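Local coordinates for uncharacterized protein (Thermus thermophilus HB8, PDB 6SCE) that degrades DNA as a nuclease of Type III CRISPR defence, switched on by cyclic oligoadenylate, at residues V505-K516 / F619-L627. Numbering follows the deposited sequence.
Sequences VYSHLNAHLAPK and FPEELEKAL
H512 NE2 reaches across to donate a hydrogen bond to E624 OE1 at 3.2 Å. The bond is nearly straight, 165° at the hydrogen; OE1 lies in the imidazole plane, whereas the ring nitrogen comes from above the carboxylate plane. With CG anti to the backbone N (chi1 176°), the H512 ring is carried to this acceptor. The same E624 OE1 takes a second, weak bond from K516 NZ at 3.3 Å, which makes the pair a salt bridge. H512 ND1 is buried without any polar partner; L627 CD1 approaches obliquely, 3.6 Å from H512 CE1, while L623 CB sits over one face. A leucine in place of H512 would probably cost E624 OE1 its straight N-H bond, leaving the weak one from K516 to tie this end together.

Farther up the helix H508 makes a CH-pi contact instead: P620, a cis proline, puts CG 3.6 Å from the H508 ring centroid, almost on the normal. H508 NE2 is satisfied elsewhere, by a hydrogen bond with E454 OE2. The F619 ring turns its edge to V505, whose carbonyl O is 3.5 Å from F619 CZ in van der Waals contact; that oxygen accepts the helical bond from L509 N. L623 CD2 meets L509 CD2 at 3.9 Å.

Helical segments 505-513 and 623-627 cross at 81°, axes 11.6 Å apart at closest approach. V505 and L509 rest on strand 551-558, F619 and L623 on 603-607. The contact joins helix 499-513 to the turn after edge strand 617-618, on a mixed sheet whose E-x-K pattern in strand 551-558 is consistent with a PD-(D/E)XK-type nuclease domain.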
ATOM      1  N   VAL A 505     -17.104 -21.577   7.125  1.00 45.01           N
ATOM      2  CA  VAL A 505     -16.738 -20.496   6.222  1.00 43.28           C
ATOM      3  C   VAL A 505     -15.587 -20.968   5.332  1.00 41.60           C
ATOM      4  O   VAL A 505     -15.673 -20.850   4.118  1.00 42.52           O
ATOM      5  CB  VAL A 505     -16.420 -19.195   6.975  1.00 45.44           C
ATOM      6  CG1 VAL A 505     -15.765 -18.161   6.046  1.00 42.42           C
ATOM      7  CG2 VAL A 505     -17.710 -18.616   7.551  1.00 46.33           C
ATOM      8  N   TYR A 506     -14.544 -21.530   5.940  1.00 40.92           N
ATOM      9  CA  TYR A 506     -13.425 -22.091   5.195  1.00 43.21           C
ATOM     10  C   TYR A 506     -13.837 -23.132   4.159  1.00 46.28           C
ATOM     11  O   TYR A 506     -13.290 -23.166   3.042  1.00 41.97           O
ATOM     12  CB  TYR A 506     -12.406 -22.704   6.139  1.00 44.45           C
ATOM     13  CG  TYR A 506     -11.495 -23.722   5.484  1.00 46.83           C
ATOM     14  CD1 TYR A 506     -10.382 -23.322   4.748  1.00 48.58           C
ATOM     15  CD2 TYR A 506     -11.756 -25.089   5.585  1.00 46.60           C
ATOM     16  CE1 TYR A 506      -9.549 -24.255   4.148  1.00 48.73           C
ATOM     17  CE2 TYR A 506     -10.922 -26.023   5.003  1.00 48.52           C
ATOM     18  CZ  TYR A 506      -9.829 -25.603   4.275  1.00 51.77           C
ATOM     19  OH  TYR A 506      -9.016 -26.537   3.684  1.00 52.55           O
ATOM     20  N   SER A 507     -14.792 -23.988   4.516  1.00 44.27           N
ATOM     21  CA  SER A 507     -15.200 -25.058   3.609  1.00 43.32           C
ATOM     22  C   SER A 507     -15.871 -24.494   2.384  1.00 40.70           C
ATOM     23  O   SER A 507     -15.553 -24.889   1.272  1.00 43.84           O
ATOM     24  CB  SER A 507     -16.124 -26.077   4.311  1.00 43.13           C
ATOM     25  OG  SER A 507     -15.417 -26.782   5.329  1.00 45.71           O
ATOM     26  N   HIS A 508     -16.807 -23.581   2.570  1.00 42.95           N
ATOM     27  CA  HIS A 508     -17.500 -23.010   1.435  1.00 44.87           C
ATOM     28  C   HIS A 508     -16.588 -22.076   0.624  1.00 45.46           C
ATOM     29  O   HIS A 508     -16.767 -21.944  -0.587  1.00 42.33           O
ATOM     30  CB  HIS A 508     -18.771 -22.296   1.873  1.00 50.00           C
ATOM     31  CG  HIS A 508     -19.815 -23.228   2.407  1.00 54.93           C
ATOM     32  ND1 HIS A 508     -20.436 -24.174   1.618  1.00 57.31           N
ATOM     33  CD2 HIS A 508     -20.323 -23.384   3.653  1.00 56.61           C
ATOM     34  CE1 HIS A 508     -21.288 -24.865   2.353  1.00 57.47           C
ATOM     35  NE2 HIS A 508     -21.247 -24.401   3.589  1.00 60.11           N
ATOM     36  N   LEU A 509     -15.633 -21.412   1.282  1.00 43.14           N
ATOM     37  CA  LEU A 509     -14.654 -20.602   0.529  1.00 41.70           C
ATOM     38  C   LEU A 509     -13.835 -21.478  -0.372  1.00 40.65           C
ATOM     39  O   LEU A 509     -13.614 -21.171  -1.561  1.00 41.31           O
ATOM     40  CB  LEU A 509     -13.724 -19.811   1.470  1.00 41.28           C
ATOM     41  CG  LEU A 509     -14.380 -18.570   2.082  1.00 40.31           C
ATOM     42  CD1 LEU A 509     -13.492 -17.974   3.162  1.00 40.04           C
ATOM     43  CD2 LEU A 509     -14.734 -17.518   1.026  1.00 43.06           C
ATOM     44  N   ASN A 510     -13.375 -22.581   0.190  1.00 43.37           N
ATOM     45  CA  ASN A 510     -12.539 -23.503  -0.545  1.00 49.10           C
ATOM     46  C   ASN A 510     -13.272 -24.110  -1.745  1.00 54.93           C
ATOM     47  O   ASN A 510     -12.687 -24.234  -2.828  1.00 53.72           O
ATOM     48  CB  ASN A 510     -12.041 -24.599   0.374  1.00 54.13           C
ATOM     49  CG  ASN A 510     -11.239 -25.635  -0.359  1.00 55.79           C
ATOM     50  OD1 ASN A 510     -11.798 -26.528  -0.999  1.00 60.73           O
ATOM     51  ND2 ASN A 510      -9.925 -25.509  -0.293  1.00 58.28           N
ATOM     52  N   ALA A 511     -14.544 -24.472  -1.571  1.00 51.18           N
ATOM     53  CA  ALA A 511     -15.337 -25.008  -2.686  1.00 49.67           C
ATOM     54  C   ALA A 511     -15.510 -23.948  -3.767  1.00 48.22           C
ATOM     55  O   ALA A 511     -15.448 -24.257  -4.953  1.00 53.39           O
ATOM     56  CB  ALA A 511     -16.710 -25.504  -2.206  1.00 48.96           C
ATOM     57  N   HIS A 512     -15.716 -22.699  -3.364  1.00 47.27           N
ATOM     58  CA  HIS A 512     -15.885 -21.628  -4.321  1.00 48.53           C
ATOM     59  C   HIS A 512     -14.571 -21.270  -5.059  1.00 48.94           C
ATOM     60  O   HIS A 512     -14.585 -21.005  -6.269  1.00 44.72           O
ATOM     61  CB  HIS A 512     -16.465 -20.396  -3.646  1.00 52.83           C
ATOM     62  CG  HIS A 512     -16.582 -19.221  -4.560  1.00 58.02           C
ATOM     63  ND1 HIS A 512     -15.764 -18.114  -4.456  1.00 62.83           N
ATOM     64  CD2 HIS A 512     -17.391 -18.994  -5.623  1.00 63.20           C
ATOM     65  CE1 HIS A 512     -16.081 -17.248  -5.404  1.00 65.25           C
ATOM     66  NE2 HIS A 512     -17.061 -17.758  -6.125  1.00 67.51           N
ATOM     67  N   LEU A 513     -13.449 -21.279  -4.338  1.00 48.38           N
ATOM     68  CA  LEU A 513     -12.173 -20.778  -4.873  1.00 49.16           C
ATOM     69  C   LEU A 513     -11.309 -21.821  -5.601  1.00 51.20           C
ATOM     70  O   LEU A 513     -10.727 -21.523  -6.648  1.00 50.32           O
ATOM     71  CB  LEU A 513     -11.355 -20.136  -3.752  1.00 47.87           C
ATOM     72  CG  LEU A 513     -11.970 -18.838  -3.209  1.00 48.92           C
ATOM     73  CD1 LEU A 513     -11.300 -18.439  -1.901  1.00 48.92           C
ATOM     74  CD2 LEU A 513     -11.895 -17.715  -4.241  1.00 48.32           C
ATOM     75  N   ALA A 514     -11.190 -23.017  -5.035  1.00 49.06           N
ATOM     76  CA  ALA A 514     -10.329 -24.053  -5.607  1.00 54.20           C
ATOM     77  C   ALA A 514     -10.579 -24.285  -7.114  1.00 57.96           C
ATOM     78  O   ALA A 514      -9.639 -24.226  -7.907  1.00 57.29           O
ATOM     79  CB  ALA A 514     -10.452 -25.358  -4.824  1.00 55.06           C
ATOM     80  N   PRO A 515     -11.841 -24.519  -7.520  1.00 62.58           N
ATOM     81  CA  PRO A 515     -12.107 -24.597  -8.959  1.00 63.90           C
ATOM     82  C   PRO A 515     -11.459 -23.465  -9.766  1.00 65.06           C
ATOM     83  O   PRO A 515     -10.997 -23.698 -10.874  1.00 63.92           O
ATOM     84  CB  PRO A 515     -13.634 -24.500  -9.031  1.00 64.68           C
ATOM     85  CG  PRO A 515     -14.102 -25.141  -7.764  1.00 63.57           C
ATOM     86  CD  PRO A 515     -13.023 -24.910  -6.729  1.00 62.85           C
ATOM     87  N   LYS A 516     -11.421 -22.260  -9.196  1.00 64.49           N
ATOM     88  CA  LYS A 516     -10.919 -21.066  -9.882  1.00 61.50           C
ATOM     89  C   LYS A 516      -9.435 -20.736  -9.602  1.00 58.62           C
ATOM     90  O   LYS A 516      -8.975 -19.659  -9.957  1.00 57.43           O
ATOM     91  CB  LYS A 516     -11.805 -19.867  -9.514  1.00 62.94           C
ATOM     92  CG  LYS A 516     -13.246 -20.014  -9.982  1.00 64.32           C
ATOM     93  CD  LYS A 516     -14.212 -19.130  -9.216  1.00 66.18           C
ATOM     94  CE  LYS A 516     -13.838 -17.665  -9.308  1.00 76.25           C
ATOM     95  NZ  LYS A 516     -14.886 -16.793  -8.713  1.00 80.68           N
ATOM     96  N   PHE A 619     -24.271 -15.979   2.980  1.00 52.48           N
ATOM     97  CA  PHE A 619     -23.184 -16.936   2.896  1.00 50.27           C
ATOM     98  C   PHE A 619     -23.788 -18.331   3.079  1.00 54.00           C
ATOM     99  O   PHE A 619     -24.519 -18.536   4.052  1.00 53.18           O
ATOM    100  CB  PHE A 619     -22.172 -16.649   4.010  1.00 50.54           C
ATOM    101  CG  PHE A 619     -20.905 -17.439   3.891  1.00 49.75           C
ATOM    102  CD1 PHE A 619     -20.795 -18.699   4.465  1.00 49.21           C
ATOM    103  CD2 PHE A 619     -19.824 -16.927   3.188  1.00 50.13           C
ATOM    104  CE1 PHE A 619     -19.631 -19.435   4.339  1.00 46.33           C
ATOM    105  CE2 PHE A 619     -18.658 -17.655   3.058  1.00 47.65           C
ATOM    106  CZ  PHE A 619     -18.563 -18.914   3.633  1.00 48.17           C
ATOM    107  N   PRO A 620     -23.477 -19.301   2.218  1.00 52.28           N
ATOM    108  CA  PRO A 620     -22.485 -19.207   1.149  1.00 52.06           C
ATOM    109  C   PRO A 620     -23.068 -18.972  -0.235  1.00 56.56           C
ATOM    110  O   PRO A 620     -22.300 -18.892  -1.204  1.00 55.42           O
ATOM    111  CB  PRO A 620     -21.839 -20.590   1.175  1.00 53.79           C
ATOM    112  CG  PRO A 620     -22.969 -21.496   1.572  1.00 57.27           C
ATOM    113  CD  PRO A 620     -23.774 -20.704   2.573  1.00 55.22           C
ATOM    114  N   GLU A 621     -24.401 -18.876  -0.335  1.00 56.70           N
ATOM    115  CA  GLU A 621     -25.089 -18.851  -1.641  1.00 61.86           C
ATOM    116  C   GLU A 621     -24.631 -17.688  -2.505  1.00 59.68           C
ATOM    117  O   GLU A 621     -24.425 -17.853  -3.701  1.00 57.84           O
ATOM    118  CB  GLU A 621     -26.623 -18.772  -1.484  1.00 65.55           C
ATOM    119  CG  GLU A 621     -27.302 -20.068  -1.057  1.00 68.04           C
ATOM    120  CD  GLU A 621     -27.176 -20.367   0.431  1.00 70.76           C
ATOM    121  OE1 GLU A 621     -26.702 -19.502   1.204  1.00 66.96           O
ATOM    122  OE2 GLU A 621     -27.558 -21.486   0.831  1.00 73.06           O
ATOM    123  N   GLU A 622     -24.482 -16.515  -1.891  1.00 59.75           N
ATOM    124  CA  GLU A 622     -24.130 -15.303  -2.622  1.00 61.19           C
ATOM    125  C   GLU A 622     -22.638 -14.945  -2.581  1.00 61.90           C
ATOM    126  O   GLU A 622     -22.300 -13.769  -2.720  1.00 58.25           O
ATOM    127  CB  GLU A 622     -24.953 -14.124  -2.099  1.00 61.22           C
ATOM    128  CG  GLU A 622     -26.441 -14.262  -2.361  1.00 65.47           C
ATOM    129  CD  GLU A 622     -27.207 -13.012  -1.988  1.00 67.43           C
ATOM    130  OE1 GLU A 622     -27.102 -12.572  -0.822  1.00 64.92           O
ATOM    131  OE2 GLU A 622     -27.914 -12.466  -2.861  1.00 76.02           O
ATOM    132  N   LEU A 623     -21.756 -15.936  -2.410  1.00 61.11           N
ATOM    133  CA  LEU A 623     -20.309 -15.693  -2.457  1.00 59.02           C
ATOM    134  C   LEU A 623     -19.901 -15.005  -3.753  1.00 62.97           C
ATOM    135  O   LEU A 623     -19.324 -13.917  -3.725  1.00 66.81           O
ATOM    136  CB  LEU A 623     -19.506 -16.985  -2.299  1.00 56.81           C
ATOM    137  CG  LEU A 623     -18.929 -17.273  -0.915  1.00 57.47           C
ATOM    138  CD1 LEU A 623     -18.136 -18.570  -0.960  1.00 54.54           C
ATOM    139  CD2 LEU A 623     -18.062 -16.124  -0.418  1.00 54.78           C
ATOM    140  N   GLU A 624     -20.191 -15.641  -4.883  1.00 60.76           N
ATOM    141  CA  GLU A 624     -19.906 -15.054  -6.190  1.00 66.84           C
ATOM    142  C   GLU A 624     -20.335 -13.581  -6.253  1.00 65.16           C
ATOM    143  O   GLU A 624     -19.551 -12.699  -6.604  1.00 58.36           O
ATOM    144  CB  GLU A 624     -20.613 -15.861  -7.283  1.00 72.88           C
ATOM    145  CG  GLU A 624     -20.405 -15.355  -8.709  1.00 78.01           C
ATOM    146  CD  GLU A 624     -19.083 -15.782  -9.314  1.00 84.79           C
ATOM    147  OE1 GLU A 624     -18.087 -15.921  -8.570  1.00 87.95           O
ATOM    148  OE2 GLU A 624     -19.043 -15.977 -10.547  1.00 90.19           O
ATOM    149  N   LYS A 625     -21.588 -13.337  -5.898  1.00 66.29           N
ATOM    150  CA  LYS A 625     -22.187 -12.005  -5.914  1.00 69.51           C
ATOM    151  C   LYS A 625     -21.432 -11.033  -5.005  1.00 69.66           C
ATOM    152  O   LYS A 625     -21.179  -9.889  -5.394  1.00 71.13           O
ATOM    153  CB  LYS A 625     -23.649 -12.116  -5.470  1.00 73.18           C
ATOM    154  CG  LYS A 625     -24.567 -10.978  -5.858  1.00 77.97           C
ATOM    155  CD  LYS A 625     -26.007 -11.364  -5.523  1.00 80.86           C
ATOM    156  CE  LYS A 625     -27.004 -10.308  -5.964  1.00 85.47           C
ATOM    157  NZ  LYS A 625     -26.908  -9.074  -5.135  1.00 87.23           N
ATOM    158  N   ALA A 626     -21.072 -11.491  -3.804  1.00 68.10           N
ATOM    159  CA  ALA A 626     -20.381 -10.656  -2.812  1.00 68.50           C
ATOM    160  C   ALA A 626     -18.938 -10.328  -3.207  1.00 68.92           C
ATOM    161  O   ALA A 626     -18.527  -9.171  -3.125  1.00 67.35           O
ATOM    162  CB  ALA A 626     -20.402 -11.317  -1.442  1.00 68.01           C
ATOM    163  N   LEU A 627     -18.182 -11.338  -3.637  1.00 67.34           N
ATOM    164  CA  LEU A 627     -16.780 -11.144  -4.020  1.00 68.76           C
ATOM    165  C   LEU A 627     -16.589 -10.363  -5.343  1.00 73.44           C
ATOM    166  O   LEU A 627     -15.469  -9.956  -5.646  1.00 73.36           O
ATOM    167  CB  LEU A 627     -16.037 -12.490  -4.112  1.00 63.97           C
ATOM    168  CG  LEU A 627     -16.102 -13.455  -2.918  1.00 62.04           C
ATOM    169  CD1 LEU A 627     -15.185 -14.648  -3.129  1.00 59.01           C
ATOM    170  CD2 LEU A 627     -15.775 -12.768  -1.601  1.00 61.38           C
TER